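Long-range contacts in phosphatidylglycerol lysyltransferase C-terminal domain-containing protein (Bacteroides thetaiotaomicron, PDB 2HQY), which is of unknown function but binds coenzyme A and probably transfers an acyl or aminoacyl group, as a member of the acetyltransferase superfamily: residues A17-S22 with D50-K55; Y123-S128 with Y282-I287. All coordinates share one frame; numbering follows the deposited sequence.

Contact 1. Residues A17-S22 with D50-K55; sequences AFTMKS and DFLVFK
The Phe18 ring has Leu52 CB over one face, 3.9 Å from the ring centroid and 22° off the normal, a CH-pi contact displaced toward the rim on the CG–CD1 side. At the ring's edge and in its plane stands the carbonyl of Asp50, whose O lies 3.3 Å from Phe18 CE1. Phe18 CG stands anti to the carbonyl carbon (chi1 -79°), and the ring carries on from there to the start of the strand, where its side chain and that of Leu52 cross obliquely. One branch of that leucine turns back to the helix: CD2 comes within 3.7 Å of Phe18 CB, and the methyl CG2 of Thr19 is 4.3 Å from the same CD2. The join is thus apolar, apart from the carbonyl at the ring edge. An alanine in place of Phe18 would probably uncover Leu52 CB and open a gap between the helix and the Asp50 carbonyl. The contact is plain packing of helix 12-19 on strand 51-58: Phe18 also touches Val47 of strand 44-48, Leu52 also reaches Phe45 there and Ile15 one turn back in the helix, and the backbone of Leu52 bonds to Val68 of strand 61-69.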
# COMPACT_ATOMS: atom_id res chain seq x y z
N ALA A 17 15.46 -5.51 15.65
CA ALA A 17 16.38 -6.43 16.33
C ALA A 17 17.54 -6.79 15.40
O ALA A 17 18.68 -7.00 15.86
CB ALA A 17 15.66 -7.67 16.78
N PHE A 18 17.24 -6.90 14.11
CA PHE A 18 18.25 -7.17 13.09
C PHE A 18 18.99 -5.90 12.67
O PHE A 18 20.21 -5.92 12.51
CB PHE A 18 17.60 -7.82 11.85
CG PHE A 18 17.31 -9.29 11.99
CD1 PHE A 18 18.27 -10.23 11.61
CD2 PHE A 18 16.08 -9.73 12.46
CE1 PHE A 18 18.02 -11.61 11.75
CE2 PHE A 18 15.81 -11.10 12.60
CZ PHE A 18 16.79 -12.04 12.24
N THR A 19 18.26 -4.82 12.37
CA THR A 19 18.90 -3.66 11.76
C THR A 19 19.76 -2.87 12.77
O THR A 19 20.82 -2.37 12.41
CB THR A 19 17.88 -2.68 11.09
OG1 THR A 19 16.89 -2.32 12.05
CG2 THR A 19 17.20 -3.33 9.87
N MET A 20 19.33 -2.77 14.03
CA MET A 20 20.05 -1.86 14.93
C MET A 20 21.49 -2.36 15.14
O MET A 20 22.41 -1.57 15.12
CB MET A 20 19.32 -1.60 16.26
CG MET A 20 18.05 -0.72 16.08
SD MET A 20 18.32 0.98 15.50
CE MET A 20 19.11 1.73 16.90
N LYS A 21 21.66 -3.67 15.27
CA LYS A 21 22.98 -4.24 15.54
C LYS A 21 23.85 -4.34 14.29
O LYS A 21 25.04 -4.66 14.40
CB LYS A 21 22.86 -5.62 16.20
CG LYS A 21 22.33 -6.71 15.30
CD LYS A 21 22.44 -8.07 15.99
CE LYS A 21 21.61 -9.14 15.27
NZ LYS A 21 22.24 -9.73 14.03
N SER A 22 23.26 -4.10 13.12
CA SER A 22 23.96 -4.28 11.85
C SER A 22 24.86 -3.09 11.56
O SER A 22 24.75 -2.05 12.21
CB SER A 22 22.96 -4.45 10.70
OG SER A 22 22.41 -3.20 10.30
N ASP A 50 18.45 -17.26 9.88
CA ASP A 50 19.04 -16.18 10.72
C ASP A 50 19.33 -14.81 9.99
O ASP A 50 20.05 -13.94 10.50
CB ASP A 50 20.31 -16.65 11.44
CG ASP A 50 20.03 -17.71 12.53
OD1 ASP A 50 19.07 -17.53 13.32
OD2 ASP A 50 20.78 -18.71 12.62
N PHE A 51 18.78 -14.64 8.80
CA PHE A 51 18.85 -13.34 8.13
C PHE A 51 17.46 -12.72 8.01
O PHE A 51 16.46 -13.44 7.88
CB PHE A 51 19.37 -13.48 6.72
CG PHE A 51 20.82 -13.85 6.61
CD1 PHE A 51 21.79 -12.86 6.42
CD2 PHE A 51 21.21 -15.19 6.60
CE1 PHE A 51 23.15 -13.19 6.24
CE2 PHE A 51 22.55 -15.55 6.43
CZ PHE A 51 23.53 -14.53 6.25
N LEU A 52 17.43 -11.40 7.98
CA LEU A 52 16.21 -10.64 7.69
C LEU A 52 16.26 -10.32 6.20
O LEU A 52 17.23 -9.71 5.73
CB LEU A 52 16.20 -9.35 8.51
CG LEU A 52 15.14 -8.31 8.14
CD1 LEU A 52 13.74 -8.90 8.24
CD2 LEU A 52 15.31 -7.07 9.04
N VAL A 53 15.23 -10.71 5.46
CA VAL A 53 15.18 -10.46 4.01
C VAL A 53 13.91 -9.73 3.58
O VAL A 53 12.86 -9.95 4.16
CB VAL A 53 15.35 -11.81 3.24
CG1 VAL A 53 16.76 -12.39 3.51
CG2 VAL A 53 14.30 -12.83 3.70
N PHE A 54 14.01 -8.84 2.59
CA PHE A 54 12.86 -8.03 2.13
C PHE A 54 12.65 -8.33 0.65
O PHE A 54 13.62 -8.64 -0.06
CB PHE A 54 13.09 -6.54 2.34
CG PHE A 54 13.15 -6.12 3.78
CD1 PHE A 54 11.98 -5.88 4.50
CD2 PHE A 54 14.38 -6.00 4.43
CE1 PHE A 54 12.02 -5.49 5.87
CE2 PHE A 54 14.44 -5.61 5.80
CZ PHE A 54 13.26 -5.37 6.52
N LYS A 55 11.39 -8.26 0.22
CA LYS A 55 10.97 -8.52 -1.17
C LYS A 55 10.05 -7.36 -1.55
O LYS A 55 9.12 -7.03 -0.77
CB LYS A 55 10.26 -9.86 -1.24
CG LYS A 55 9.62 -10.26 -2.57
CD LYS A 55 9.03 -11.66 -2.40
CE LYS A 55 8.48 -12.27 -3.71
NZ LYS A 55 7.92 -13.65 -3.45

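Contact 2. Residues Y123-S128 with Y282-I287; sequences YIYLRS and YQPVTI
Ile124 and Thr286 form an antiparallel hydrogen-bonded pair, flanked by the non-hydrogen-bonded pair of Tyr123 with Ile287, where strand 122-126 meets the start of strand 286-295. Both Val285 and Thr286 face Ile124, a classic beta bulge. Ile124 N donates to Thr286 O over 3.0 Å, almost in line with the carbonyl, whereas Ile124 O receives Thr286 N at 3.3 Å and a weak, bent bond from Val285 N. On one face the side chains of Ile124 and Thr286 meet CB to CB. Tyr123 and Ile287 share the other; Tyr123 and Pro284 lie side by side and point the same way, Pro284 CG meeting the tyrosine ring at its edge, 3.8 Å from CD1. Pro284 also serves Tyr125: its CB sits over that ring's face, 4.1 Å from the centroid, in a CH-pi contact, while the Tyr282 carbonyl lies at the ring edge with O 3.3 Å from CD1. No partner is found for this buried Tyr282 O. The two phenols are fixed at their far ends, Tyr123 OH by Asp269 and Arg118, Tyr125 OH by Lys279 O of helix 273-281. Farther along, Leu126 and Val285 cross at about a right angle; Val285 CG1, anti to the carbonyl carbon (chi1 -75°), is the branch that meets Leu126 CG, at 3.6 Å. There, before helix 127-132, a water bridges the two backbones, accepting from Leu126 N at 3.0 Å and donating to Gln283 O at 2.9 Å.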
# COMPACT_ATOMS: atom_id res chain seq x y z
N TYR A 123 23.28 10.52 1.29
CA TYR A 123 24.19 11.50 1.86
C TYR A 123 24.28 11.26 3.38
O TYR A 123 23.27 11.30 4.09
CB TYR A 123 23.64 12.90 1.60
CG TYR A 123 23.85 13.37 0.19
CD1 TYR A 123 24.88 14.26 -0.12
CD2 TYR A 123 23.03 12.89 -0.85
CE1 TYR A 123 25.09 14.69 -1.42
CE2 TYR A 123 23.22 13.31 -2.15
CZ TYR A 123 24.26 14.21 -2.43
OH TYR A 123 24.47 14.61 -3.72
N ILE A 124 25.50 11.01 3.85
CA ILE A 124 25.78 10.74 5.26
C ILE A 124 26.69 11.85 5.85
O ILE A 124 27.70 12.23 5.25
CB ILE A 124 26.37 9.31 5.45
CG1 ILE A 124 25.32 8.29 4.95
CG2 ILE A 124 26.81 9.07 6.92
CD1 ILE A 124 25.45 6.88 5.47
N TYR A 125 26.27 12.39 6.98
CA TYR A 125 26.93 13.51 7.65
C TYR A 125 27.26 13.13 9.09
O TYR A 125 26.66 12.21 9.64
CB TYR A 125 25.95 14.69 7.69
CG TYR A 125 25.42 15.12 6.34
CD1 TYR A 125 26.07 16.09 5.58
CD2 TYR A 125 24.25 14.55 5.83
CE1 TYR A 125 25.57 16.49 4.33
CE2 TYR A 125 23.75 14.91 4.61
CZ TYR A 125 24.38 15.87 3.87
OH TYR A 125 23.82 16.21 2.68
N LEU A 126 28.22 13.82 9.69
CA LEU A 126 28.47 13.70 11.13
C LEU A 126 27.40 14.48 11.86
O LEU A 126 27.16 15.65 11.55
CB LEU A 126 29.83 14.27 11.50
CG LEU A 126 31.06 13.53 10.95
CD1 LEU A 126 32.38 14.27 11.22
CD2 LEU A 126 31.10 12.08 11.48
N ARG A 127 26.77 13.86 12.85
CA ARG A 127 25.83 14.59 13.72
C ARG A 127 26.52 15.80 14.36
O ARG A 127 25.92 16.86 14.47
CB ARG A 127 25.27 13.66 14.79
CG ARG A 127 24.09 14.24 15.60
CD ARG A 127 24.08 13.71 17.04
NE ARG A 127 24.95 14.55 17.83
CZ ARG A 127 24.54 15.59 18.56
NH1 ARG A 127 23.25 15.92 18.65
NH2 ARG A 127 25.44 16.29 19.22
N SER A 128 27.77 15.62 14.77
CA SER A 128 28.59 16.70 15.31
C SER A 128 28.70 17.93 14.37
O SER A 128 28.62 19.06 14.86
CB SER A 128 29.97 16.19 15.79
OG SER A 128 30.73 15.60 14.75
N TYR A 282 26.00 20.78 2.66
CA TYR A 282 26.11 20.45 4.09
C TYR A 282 27.30 19.52 4.38
O TYR A 282 27.45 19.04 5.50
CB TYR A 282 24.80 19.84 4.61
CG TYR A 282 23.84 20.88 5.14
CD1 TYR A 282 22.74 21.31 4.39
CD2 TYR A 282 24.05 21.47 6.40
CE1 TYR A 282 21.85 22.28 4.89
CE2 TYR A 282 23.17 22.45 6.91
CZ TYR A 282 22.08 22.85 6.16
OH TYR A 282 21.22 23.81 6.66
N GLN A 283 28.13 19.26 3.37
CA GLN A 283 29.45 18.64 3.56
C GLN A 283 29.39 17.21 4.11
O GLN A 283 29.89 16.96 5.22
CB GLN A 283 30.32 19.48 4.52
CG GLN A 283 30.33 20.98 4.31
CD GLN A 283 30.90 21.36 2.96
OE1 GLN A 283 31.92 20.82 2.52
NE2 GLN A 283 30.24 22.30 2.28
N PRO A 284 28.83 16.26 3.33
CA PRO A 284 28.74 14.89 3.81
C PRO A 284 30.13 14.25 3.98
O PRO A 284 31.06 14.58 3.24
CB PRO A 284 27.98 14.19 2.68
CG PRO A 284 28.31 14.99 1.45
CD PRO A 284 28.31 16.40 1.96
N VAL A 285 30.25 13.37 4.97
CA VAL A 285 31.48 12.58 5.16
C VAL A 285 31.49 11.40 4.19
O VAL A 285 32.55 10.91 3.82
CB VAL A 285 31.67 12.07 6.62
CG1 VAL A 285 32.10 13.21 7.53
CG2 VAL A 285 30.41 11.42 7.15
N THR A 286 30.31 10.95 3.77
CA THR A 286 30.20 9.77 2.92
C THR A 286 29.05 9.96 1.96
O THR A 286 27.98 10.44 2.35
CB THR A 286 29.89 8.51 3.76
OG1 THR A 286 31.01 8.22 4.59
CG2 THR A 286 29.62 7.29 2.86
N ILE A 287 29.27 9.59 0.70
CA ILE A 287 28.16 9.43 -0.23
C ILE A 287 28.04 7.93 -0.45
O ILE A 287 28.93 7.29 -1.04
CB ILE A 287 28.38 10.26 -1.51
CG1 ILE A 287 28.29 11.75 -1.15
CG2 ILE A 287 27.33 9.90 -2.56
CD1 ILE A 287 28.83 12.63 -2.21
O HOH W 1 29.30 15.96 7.87

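In the fold
Contacts 1 and 2 follow one another along the chain, with centres 24 Å apart and nearest atoms about 11 Å apart, so they do not touch. Strand pairing connects them: strand 51-58 of contact 1 pairs with 61-69, which pairs with 92-96, and this in turn with strand 286-295 of contact 2. Contact 1 lies away from the coenzyme A pocket. Contact 2 is nearer to it: the side chain of Tyr282 is about 6 Å from that of the coenzyme-binding Tyr246 and about 11 Å from the bound coenzyme A, near the pocket without belonging to the residues that line it.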